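Local coordinates for SnoaL-like domain-containing protein (Silicibacter pomeroyi, PDB 3FLJ) that is of unknown function but adopts a cystatin-like, SnoaL-type alpha+beta fold and forms a dimer, with a possible pocket against its sheet, at residues Asp46-Pro51 with Ile117-Val122; Asp89-Phe94 with Val106-Leu111; Arg79-Met84 with Glu93-Val98. One frame throughout, in Å; residues are numbered along the deposited sequence.

How the interactions relate
Strand 47-50 comes first along the chain and waits for its partner until strand 117-125, so interaction 1 closes the longest loop, with 65 residues between its segments. Inside that loop lie the two antiparallel pairings: interaction 3 joins strands 78-86 and 89-98 as one hairpin, and interaction 2 joins strands 89-98 and 101-111 as the next. They share Glu93 and Phe94, on the strand common to both. Strand 101-111 then pairs with strand 117-125, which links interactions 2 and 1 within one sheet. Interactions 1 and 3 lie about 17 Å apart between centres. All three contacts also reach the second subunit.

Interaction 1 (Asp46-Pro51 with Ile117-Val122); sequences DVRFMP and IQDFEV
Four backbone hydrogen bonds join Asp46-Pro51 to Ile117-Val122 as parallel strands of a cystatin-like sheet, their directions 7° apart. Arg48 N gives to Gln118 O, Phe120 N to Arg48 O, Met50 N to Phe120 O and Val122 N to Met50 O. Polar side chains gather at the start of the pairing. Gln118 NE2 reaches Asp46 OD1 at 2.7 Å in a nearly straight bond (173°); OD1 lies in the Gln118 amide plane, while NE2 approaches from above the carboxylate plane. Arg48 bends at chi3 (-72°), which swings its guanidinium over to Asp119; NE and OD1 form a salt bridge at 2.7 Å, although the bond is bent and weak. The aromatic contacts lie on the Phe49 and Phe120 face. Phe49 turns its edge toward the face of Phe120 in a T-shaped pair, centroids 5.5 Å apart, and its CE1 touches Val122 CG2 at 3.6 Å. On the other face, Met50 CB packs on Glu121 CG, while the Glu121 carboxylate pairs with Arg81 and Arg125 of the second subunit. Helix 61-74 packs on Val47 and Phe49, helix 22-31 on Ile117 and Phe120, and strand 101-111 flanks strand 117-125.

Interaction 2 (Asp89-Phe94 with Val106-Leu111); sequences DWALEF and VDLITL
This is an antiparallel beta-hairpin pairing in the curved sheet of the cystatin-like fold: Asp89-Phe94 runs beside Val106-Leu111, buried between helix 22-31 on one face and the second subunit on the other. Two hydrogen-bonded pairs, Trp90 with Ile109 and Leu92 with Asp107, give four backbone bonds; Leu92 N to Asp107 O is 3.0 Å long and nearly straight at 173°. Between them, Ala91 and Leu108 form a non-hydrogen-bonded pair. The Ala91 CB methyl meets Val106 CG1 at 3.8 Å and Leu108 CD2 at 4.1 Å, and it packs on Ala91 of the second subunit. On the helix-covered face, Leu92 CD1 crosses to Ile109 CG1 at 4.0 Å, while the indole of Trp90 passes Leu111 CD1 and gives its NE1 to Gly87 O. Asp107 shares this face. Its OD2 is hydrogen-bonded to Tyr80 OH, and OD1 lies close to an unidentified molecule, probably from the crystallisation liquor, which may mark a pocket here. Replacing Asp107 with an alanine would probably leave the Tyr80 hydroxyl without this acceptor and open a gap beside the Phe94 ring. Phe94 takes chi1 63°, with CG between the backbone N and carbonyl carbon, which carries its ring across to the neighbouring strand. There the side chains meet at about a right angle, ring and carboxylate planes 36° apart, with Phe94 CE2 3.3 Å from Asp107 OD1.

Interaction 3 (Arg79-Met84 with Glu93-Val98); sequences RYRRIM and EFQCKV
Glu93 sets CG opposite its backbone N (chi1 176°) and runs on extended, while Arg81 and Arg82 each bend at chi3, so that both guanidinium groups turn an edge to its carboxylate. The setting is a beta hairpin, Arg79-Met84 antiparallel to Glu93-Val98, interrupted by a classic beta bulge in which Arg81 and Arg82 both face Glu93. Arg81 N gives a 2.7 Å bond to Glu93 O, and Glu93 N gives one to Arg82 O. The bulge puts two arginines on one acid, and the salt bridges divide its oxygens. Arg82 comes side-on, NE and NH2 both 2.9 Å from Glu93 OE1; Arg81 NE uses the anti lone pair of Glu93 OE2. Each guanidinium is steeply turned against the carboxylate, and two arginines gripping one carboxylate would probably favour its ionised form. Second-subunit acids extend the network, Glu121 to Arg81 and Asp89 to Arg82. Beyond the bulge, Arg79 and Gln95 pair through two backbone bonds, and the Gln95 amide lies over one face of the Arg79 guanidinium, planes 27° apart. On the other face of the sheet, Tyr80 CD1 rests against Phe94 CB at 3.8 Å, near helix 22-31. Gln95 also ties Arg81 in: Arg81 NH1 donates to Gln95 OE1 at 2.9 Å from above the amide plane.

Interaction 1 (Asp46-Pro51 with Ile117-Val122)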
loop_
_atom_site.group_PDB
_atom_site.type_symbol
_atom_site.label_atom_id
_atom_site.label_comp_id
_atom_site.label_asym_id
_atom_site.label_seq_id
_atom_site.Cartn_x
_atom_site.Cartn_y
_atom_site.Cartn_z
ATOM N N ASP A 46 14.983 6.256 -16.952
ATOM C CA ASP A 46 15.350 5.027 -16.227
ATOM C C ASP A 46 14.399 4.726 -15.040
ATOM O O ASP A 46 14.835 4.190 -14.003
ATOM C CB ASP A 46 16.830 5.127 -15.771
ATOM C CG ASP A 46 17.120 6.335 -14.832
ATOM O OD1 ASP A 46 16.217 7.178 -14.555
ATOM O OD2 ASP A 46 18.292 6.451 -14.401
ATOM N N VAL A 47 13.109 5.073 -15.196
ATOM C CA VAL A 47 12.078 4.832 -14.163
ATOM C C VAL A 47 12.036 3.345 -13.753
ATOM O O VAL A 47 12.211 2.479 -14.602
ATOM C CB VAL A 47 10.640 5.279 -14.623
ATOM C CG1 VAL A 47 10.192 4.536 -15.903
ATOM C CG2 VAL A 47 9.601 5.108 -13.481
ATOM N N ARG A 48 11.862 3.099 -12.458
ATOM C CA ARG A 48 11.754 1.764 -11.872
ATOM C C ARG A 48 10.305 1.575 -11.431
ATOM O O ARG A 48 9.803 2.379 -10.644
ATOM C CB ARG A 48 12.698 1.645 -10.687
ATOM C CG ARG A 48 14.156 1.696 -11.096
ATOM C CD ARG A 48 15.116 1.663 -9.923
ATOM N NE ARG A 48 15.160 2.900 -9.117
ATOM C CZ ARG A 48 15.733 4.074 -9.466
ATOM N NH1 ARG A 48 16.340 4.264 -10.640
ATOM N NH2 ARG A 48 15.702 5.095 -8.605
ATOM N N PHE A 49 9.630 0.563 -11.985
ATOM C CA PHE A 49 8.250 0.202 -11.620
ATOM C C PHE A 49 8.283 -1.143 -10.882
ATOM O O PHE A 49 8.800 -2.113 -11.428
ATOM C CB PHE A 49 7.324 0.151 -12.825
ATOM C CG PHE A 49 5.936 -0.325 -12.490
ATOM C CD1 PHE A 49 5.060 0.499 -11.768
ATOM C CD2 PHE A 49 5.512 -1.608 -12.857
ATOM C CE1 PHE A 49 3.766 0.060 -11.420
ATOM C CE2 PHE A 49 4.219 -2.074 -12.515
ATOM C CZ PHE A 49 3.338 -1.237 -11.799
HETATM N N MSE A 50 7.722 -1.162 -9.669
HETATM C CA MSE A 50 7.661 -2.348 -8.808
HETATM C C MSE A 50 6.181 -2.714 -8.586
HETATM O O MSE A 50 5.481 -2.030 -7.827
HETATM C CB MSE A 50 8.385 -2.033 -7.509
HETATM C CG MSE A 50 9.903 -2.007 -7.661
HETATM SE SE MSE A 50 10.725 -0.854 -6.358
HETATM C CE MSE A 50 10.251 0.895 -7.180
ATOM N N PRO A 51 5.693 -3.807 -9.239
ATOM C CA PRO A 51 4.268 -4.134 -9.138
ATOM C C PRO A 51 3.852 -4.777 -7.809
ATOM O O PRO A 51 4.710 -5.242 -7.079
ATOM C CB PRO A 51 4.089 -5.124 -10.290
ATOM C CG PRO A 51 5.352 -5.875 -10.305
ATOM C CD PRO A 51 6.394 -4.830 -10.057
ATOM N N ILE A 117 8.708 10.929 -12.660
ATOM C CA ILE A 117 8.566 9.763 -11.791
ATOM C C ILE A 117 9.815 8.882 -11.939
ATOM O O ILE A 117 10.060 8.342 -13.021
ATOM C CB ILE A 117 7.271 8.950 -12.106
ATOM C CG1 ILE A 117 6.019 9.838 -11.901
ATOM C CG2 ILE A 117 7.193 7.697 -11.231
ATOM C CD1 ILE A 117 4.705 9.189 -12.307
ATOM N N GLN A 118 10.587 8.764 -10.849
ATOM C CA GLN A 118 11.825 7.971 -10.800
ATOM C C GLN A 118 11.543 6.556 -10.278
ATOM O O GLN A 118 12.077 5.603 -10.825
ATOM C CB GLN A 118 12.878 8.662 -9.925
ATOM C CG GLN A 118 14.298 8.062 -10.007
ATOM C CD GLN A 118 14.923 8.166 -11.410
ATOM O OE1 GLN A 118 15.348 9.244 -11.840
ATOM N NE2 GLN A 118 14.984 7.034 -12.117
ATOM N N ASP A 119 10.776 6.450 -9.190
ATOM C CA ASP A 119 10.356 5.163 -8.592
ATOM C C ASP A 119 8.844 5.166 -8.441
ATOM O O ASP A 119 8.289 6.148 -7.956
ATOM C CB ASP A 119 10.983 4.947 -7.225
ATOM C CG ASP A 119 12.482 4.842 -7.289
ATOM O OD1 ASP A 119 12.969 3.830 -7.810
ATOM O OD2 ASP A 119 13.157 5.756 -6.793
ATOM N N PHE A 120 8.214 4.063 -8.843
ATOM C CA PHE A 120 6.758 3.867 -8.839
ATOM C C PHE A 120 6.574 2.439 -8.290
ATOM O O PHE A 120 6.805 1.462 -9.007
ATOM C CB PHE A 120 6.263 4.021 -10.291
ATOM C CG PHE A 120 4.757 4.188 -10.461
ATOM C CD1 PHE A 120 3.805 3.501 -9.678
ATOM C CD2 PHE A 120 4.281 4.986 -11.518
ATOM C CE1 PHE A 120 2.429 3.671 -9.898
ATOM C CE2 PHE A 120 2.896 5.154 -11.742
ATOM C CZ PHE A 120 1.973 4.485 -10.928
ATOM N N GLU A 121 6.188 2.336 -7.016
ATOM C CA GLU A 121 6.014 1.061 -6.315
ATOM C C GLU A 121 4.554 0.921 -5.890
ATOM O O GLU A 121 4.021 1.829 -5.246
ATOM C CB GLU A 121 6.956 1.035 -5.120
ATOM C CG GLU A 121 6.967 -0.281 -4.342
ATOM C CD GLU A 121 8.153 -0.380 -3.411
ATOM O OE1 GLU A 121 8.681 0.660 -2.977
ATOM O OE2 GLU A 121 8.576 -1.505 -3.120
ATOM N N VAL A 122 3.918 -0.205 -6.245
ATOM C CA VAL A 122 2.492 -0.425 -5.979
ATOM C C VAL A 122 2.281 -1.494 -4.907
ATOM O O VAL A 122 2.805 -2.603 -5.022
ATOM C CB VAL A 122 1.723 -0.787 -7.260
ATOM C CG1 VAL A 122 0.198 -1.012 -6.966
ATOM C CG2 VAL A 122 1.902 0.288 -8.322
#

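Interaction 2 (Asp89-Phe94 with Val106-Leu111)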
loop_
_atom_site.group_PDB
_atom_site.type_symbol
_atom_site.label_atom_id
_atom_site.label_comp_id
_atom_site.label_asym_id
_atom_site.label_seq_id
_atom_site.Cartn_x
_atom_site.Cartn_y
_atom_site.Cartn_z
ATOM N N ASP A 89 8.135 13.104 -2.495
ATOM C CA ASP A 89 7.656 11.865 -1.864
ATOM C C ASP A 89 6.145 11.879 -1.769
ATOM O O ASP A 89 5.600 12.742 -1.090
ATOM C CB ASP A 89 8.260 11.788 -0.454
ATOM C CG ASP A 89 9.776 11.697 -0.471
ATOM O OD1 ASP A 89 10.292 10.821 -1.181
ATOM O OD2 ASP A 89 10.448 12.503 0.220
ATOM N N TRP A 90 5.474 10.942 -2.460
ATOM C CA TRP A 90 3.997 10.871 -2.509
ATOM C C TRP A 90 3.429 9.458 -2.379
ATOM O O TRP A 90 4.083 8.490 -2.765
ATOM C CB TRP A 90 3.484 11.485 -3.822
ATOM C CG TRP A 90 3.821 12.932 -3.958
ATOM C CD1 TRP A 90 4.958 13.455 -4.470
ATOM C CD2 TRP A 90 3.029 14.038 -3.520
ATOM N NE1 TRP A 90 4.927 14.822 -4.400
ATOM C CE2 TRP A 90 3.759 15.217 -3.816
ATOM C CE3 TRP A 90 1.767 14.152 -2.918
ATOM C CZ2 TRP A 90 3.268 16.502 -3.540
ATOM C CZ3 TRP A 90 1.274 15.430 -2.630
ATOM C CH2 TRP A 90 2.021 16.589 -2.955
ATOM N N ALA A 91 2.217 9.372 -1.822
ATOM C CA ALA A 91 1.457 8.118 -1.675
ATOM C C ALA A 91 0.040 8.428 -2.171
ATOM O O ALA A 91 -0.654 9.248 -1.553
ATOM C CB ALA A 91 1.439 7.675 -0.218
ATOM N N LEU A 92 -0.340 7.856 -3.319
ATOM C CA LEU A 92 -1.664 8.057 -3.917
ATOM C C LEU A 92 -2.500 6.795 -3.672
ATOM O O LEU A 92 -2.293 5.755 -4.310
ATOM C CB LEU A 92 -1.590 8.373 -5.412
ATOM C CG LEU A 92 -0.921 9.670 -5.867
ATOM C CD1 LEU A 92 0.580 9.593 -5.737
ATOM C CD2 LEU A 92 -1.328 10.030 -7.329
ATOM N N GLU A 93 -3.444 6.912 -2.745
ATOM C CA GLU A 93 -4.342 5.828 -2.366
ATOM C C GLU A 93 -5.486 5.742 -3.367
ATOM O O GLU A 93 -6.107 6.757 -3.657
ATOM C CB GLU A 93 -4.885 6.087 -0.963
ATOM C CG GLU A 93 -5.916 5.114 -0.414
ATOM C CD GLU A 93 -6.487 5.636 0.881
ATOM O OE1 GLU A 93 -5.724 6.193 1.677
ATOM O OE2 GLU A 93 -7.684 5.533 1.101
ATOM N N PHE A 94 -5.779 4.528 -3.842
ATOM C CA PHE A 94 -6.876 4.281 -4.789
ATOM C C PHE A 94 -7.734 3.078 -4.418
ATOM O O PHE A 94 -7.326 2.246 -3.600
ATOM C CB PHE A 94 -6.325 4.104 -6.213
ATOM C CG PHE A 94 -5.413 2.904 -6.399
ATOM C CD1 PHE A 94 -5.943 1.645 -6.722
ATOM C CD2 PHE A 94 -4.029 3.039 -6.290
ATOM C CE1 PHE A 94 -5.099 0.522 -6.920
ATOM C CE2 PHE A 94 -3.166 1.931 -6.495
ATOM C CZ PHE A 94 -3.705 0.668 -6.807
ATOM N N VAL A 106 -2.046 1.603 -3.037
ATOM C CA VAL A 106 -1.269 2.849 -2.977
ATOM C C VAL A 106 -0.166 2.840 -4.045
ATOM O O VAL A 106 0.569 1.859 -4.151
ATOM C CB VAL A 106 -0.606 3.084 -1.591
ATOM C CG1 VAL A 106 0.295 4.378 -1.603
ATOM C CG2 VAL A 106 -1.675 3.180 -0.506
ATOM N N ASP A 107 -0.087 3.926 -4.823
ATOM C CA ASP A 107 1.031 4.183 -5.742
ATOM C C ASP A 107 2.049 4.986 -4.930
ATOM O O ASP A 107 1.779 6.137 -4.571
ATOM C CB ASP A 107 0.585 4.999 -6.972
ATOM C CG ASP A 107 -0.433 4.265 -7.845
ATOM O OD1 ASP A 107 -0.376 3.017 -7.951
ATOM O OD2 ASP A 107 -1.265 4.951 -8.466
ATOM N N LEU A 108 3.198 4.376 -4.624
ATOM C CA LEU A 108 4.289 5.033 -3.884
ATOM C C LEU A 108 5.200 5.658 -4.930
ATOM O O LEU A 108 5.873 4.932 -5.675
ATOM C CB LEU A 108 5.051 4.048 -3.002
ATOM C CG LEU A 108 4.260 3.456 -1.833
ATOM C CD1 LEU A 108 4.976 2.228 -1.249
ATOM C CD2 LEU A 108 3.996 4.533 -0.757
ATOM N N ILE A 109 5.224 6.992 -4.972
ATOM C CA ILE A 109 5.956 7.751 -5.987
ATOM C C ILE A 109 7.107 8.535 -5.391
ATOM O O ILE A 109 6.921 9.208 -4.376
ATOM C CB ILE A 109 5.011 8.730 -6.737
ATOM C CG1 ILE A 109 3.859 7.978 -7.429
ATOM C CG2 ILE A 109 5.775 9.588 -7.776
ATOM C CD1 ILE A 109 4.244 6.947 -8.499
ATOM N N THR A 110 8.277 8.425 -6.031
ATOM C CA THR A 110 9.465 9.222 -5.725
ATOM C C THR A 110 9.796 9.983 -7.010
ATOM O O THR A 110 10.012 9.356 -8.061
ATOM C CB THR A 110 10.666 8.377 -5.299
ATOM O OG1 THR A 110 10.248 7.440 -4.297
ATOM C CG2 THR A 110 11.778 9.280 -4.732
ATOM N N LEU A 111 9.791 11.317 -6.932
ATOM C CA LEU A 111 10.128 12.179 -8.071
ATOM C C LEU A 111 11.619 12.505 -8.034
ATOM O O LEU A 111 12.229 12.521 -6.959
ATOM C CB LEU A 111 9.305 13.477 -8.065
ATOM C CG LEU A 111 7.769 13.328 -8.055
ATOM C CD1 LEU A 111 7.087 14.701 -7.909
ATOM C CD2 LEU A 111 7.250 12.593 -9.293
#

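Interaction 3 (Arg79-Met84 with Glu93-Val98)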
loop_
_atom_site.group_PDB
_atom_site.type_symbol
_atom_site.label_atom_id
_atom_site.label_comp_id
_atom_site.label_asym_id
_atom_site.label_seq_id
_atom_site.Cartn_x
_atom_site.Cartn_y
_atom_site.Cartn_z
ATOM N N ARG A 79 -10.546 4.915 -9.058
ATOM C CA ARG A 79 -10.473 6.301 -8.589
ATOM C C ARG A 79 -9.508 6.423 -7.424
ATOM O O ARG A 79 -9.413 5.507 -6.593
ATOM C CB ARG A 79 -11.841 6.919 -8.213
ATOM C CG ARG A 79 -12.524 6.481 -6.916
ATOM C CD ARG A 79 -12.968 5.047 -6.966
ATOM N NE ARG A 79 -13.703 4.668 -5.755
ATOM C CZ ARG A 79 -14.421 3.548 -5.601
ATOM N NH1 ARG A 79 -14.503 2.623 -6.563
ATOM N NH2 ARG A 79 -15.052 3.339 -4.445
ATOM N N TYR A 80 -8.807 7.552 -7.374
ATOM C CA TYR A 80 -7.967 7.876 -6.228
ATOM C C TYR A 80 -8.891 8.347 -5.105
ATOM O O TYR A 80 -9.962 8.897 -5.378
ATOM C CB TYR A 80 -6.900 8.917 -6.577
ATOM C CG TYR A 80 -5.810 8.337 -7.443
ATOM C CD1 TYR A 80 -4.842 7.495 -6.888
ATOM C CD2 TYR A 80 -5.730 8.623 -8.820
ATOM C CE1 TYR A 80 -3.810 6.933 -7.673
ATOM C CE2 TYR A 80 -4.683 8.075 -9.619
ATOM C CZ TYR A 80 -3.732 7.235 -9.031
ATOM O OH TYR A 80 -2.730 6.693 -9.781
ATOM N N ARG A 81 -8.499 8.053 -3.864
ATOM C CA ARG A 81 -9.222 8.455 -2.649
ATOM C C ARG A 81 -8.472 9.562 -1.933
ATOM O O ARG A 81 -9.055 10.603 -1.642
ATOM C CB ARG A 81 -9.432 7.261 -1.724
ATOM C CG ARG A 81 -10.224 6.156 -2.413
ATOM C CD ARG A 81 -10.863 5.184 -1.465
ATOM N NE ARG A 81 -9.914 4.515 -0.560
ATOM C CZ ARG A 81 -10.214 3.463 0.216
ATOM N NH1 ARG A 81 -11.414 2.878 0.189
ATOM N NH2 ARG A 81 -9.293 2.960 1.020
ATOM N N ARG A 82 -7.184 9.327 -1.659
ATOM C CA ARG A 82 -6.322 10.297 -0.975
ATOM C C ARG A 82 -4.971 10.476 -1.669
ATOM O O ARG A 82 -4.383 9.495 -2.106
ATOM C CB ARG A 82 -6.126 9.914 0.489
ATOM C CG ARG A 82 -7.396 10.053 1.315
ATOM C CD ARG A 82 -7.101 9.854 2.790
ATOM N NE ARG A 82 -6.680 8.490 3.119
ATOM C CZ ARG A 82 -6.241 8.076 4.321
ATOM N NH1 ARG A 82 -6.174 8.897 5.354
ATOM N NH2 ARG A 82 -5.880 6.804 4.515
ATOM N N ILE A 83 -4.527 11.732 -1.774
ATOM C CA ILE A 83 -3.234 12.119 -2.363
ATOM C C ILE A 83 -2.455 12.674 -1.177
ATOM O O ILE A 83 -2.780 13.752 -0.696
ATOM C CB ILE A 83 -3.387 13.203 -3.490
ATOM C CG1 ILE A 83 -4.453 12.826 -4.535
ATOM C CG2 ILE A 83 -2.035 13.483 -4.162
ATOM C CD1 ILE A 83 -4.234 11.500 -5.217
HETATM N N MSE A 84 -1.448 11.945 -0.700
HETATM C CA MSE A 84 -0.679 12.323 0.502
HETATM C C MSE A 84 0.800 12.458 0.187
HETATM O O MSE A 84 1.352 11.636 -0.532
HETATM C CB MSE A 84 -0.898 11.271 1.588
HETATM C CG MSE A 84 -2.327 11.276 2.121
HETATM SE SE MSE A 84 -2.776 9.735 3.179
HETATM C CE MSE A 84 -2.784 8.460 1.815
ATOM N N GLU A 93 -3.444 6.912 -2.745
ATOM C CA GLU A 93 -4.342 5.828 -2.366
ATOM C C GLU A 93 -5.486 5.742 -3.367
ATOM O O GLU A 93 -6.107 6.757 -3.657
ATOM C CB GLU A 93 -4.885 6.087 -0.963
ATOM C CG GLU A 93 -5.916 5.114 -0.414
ATOM C CD GLU A 93 -6.487 5.636 0.881
ATOM O OE1 GLU A 93 -5.724 6.193 1.677
ATOM O OE2 GLU A 93 -7.684 5.533 1.101
ATOM N N PHE A 94 -5.779 4.528 -3.842
ATOM C CA PHE A 94 -6.876 4.281 -4.789
ATOM C C PHE A 94 -7.734 3.078 -4.418
ATOM O O PHE A 94 -7.326 2.246 -3.600
ATOM C CB PHE A 94 -6.325 4.104 -6.213
ATOM C CG PHE A 94 -5.413 2.904 -6.399
ATOM C CD1 PHE A 94 -5.943 1.645 -6.722
ATOM C CD2 PHE A 94 -4.029 3.039 -6.290
ATOM C CE1 PHE A 94 -5.099 0.522 -6.920
ATOM C CE2 PHE A 94 -3.166 1.931 -6.495
ATOM C CZ PHE A 94 -3.705 0.668 -6.807
ATOM N N GLN A 95 -8.924 3.037 -5.017
ATOM C CA GLN A 95 -9.850 1.911 -4.945
ATOM C C GLN A 95 -10.265 1.566 -6.386
ATOM O O GLN A 95 -10.379 2.452 -7.245
ATOM C CB GLN A 95 -11.061 2.233 -4.086
ATOM C CG GLN A 95 -11.942 1.005 -3.781
ATOM C CD GLN A 95 -13.078 1.274 -2.809
ATOM O OE1 GLN A 95 -13.123 2.309 -2.144
ATOM N NE2 GLN A 95 -14.014 0.331 -2.727
ATOM N N CYS A 96 -10.460 0.276 -6.644
ATOM C CA CYS A 96 -10.878 -0.221 -7.961
ATOM C C CYS A 96 -11.399 -1.653 -7.827
ATOM O O CYS A 96 -11.591 -2.149 -6.695
ATOM C CB CYS A 96 -9.697 -0.150 -8.959
ATOM S SG CYS A 96 -8.308 -1.147 -8.486
ATOM N N LYS A 97 -11.722 -2.260 -8.966
ATOM C CA LYS A 97 -12.070 -3.675 -9.037
ATOM C C LYS A 97 -11.225 -4.383 -10.101
ATOM O O LYS A 97 -10.730 -3.742 -11.043
ATOM C CB LYS A 97 -13.565 -3.883 -9.327
ATOM C CG LYS A 97 -14.492 -3.144 -8.379
ATOM C CD LYS A 97 -15.968 -3.502 -8.528
ATOM C CE LYS A 97 -16.290 -4.874 -7.949
ATOM N NZ LYS A 97 -17.759 -5.156 -7.850
ATOM N N VAL A 98 -11.012 -5.685 -9.887
ATOM C CA VAL A 98 -10.403 -6.600 -10.859
ATOM C C VAL A 98 -11.548 -7.594 -11.080
ATOM O O VAL A 98 -11.785 -8.475 -10.234
ATOM C CB VAL A 98 -9.113 -7.264 -10.341
ATOM C CG1 VAL A 98 -8.574 -8.251 -11.364
ATOM C CG2 VAL A 98 -8.071 -6.206 -10.034
#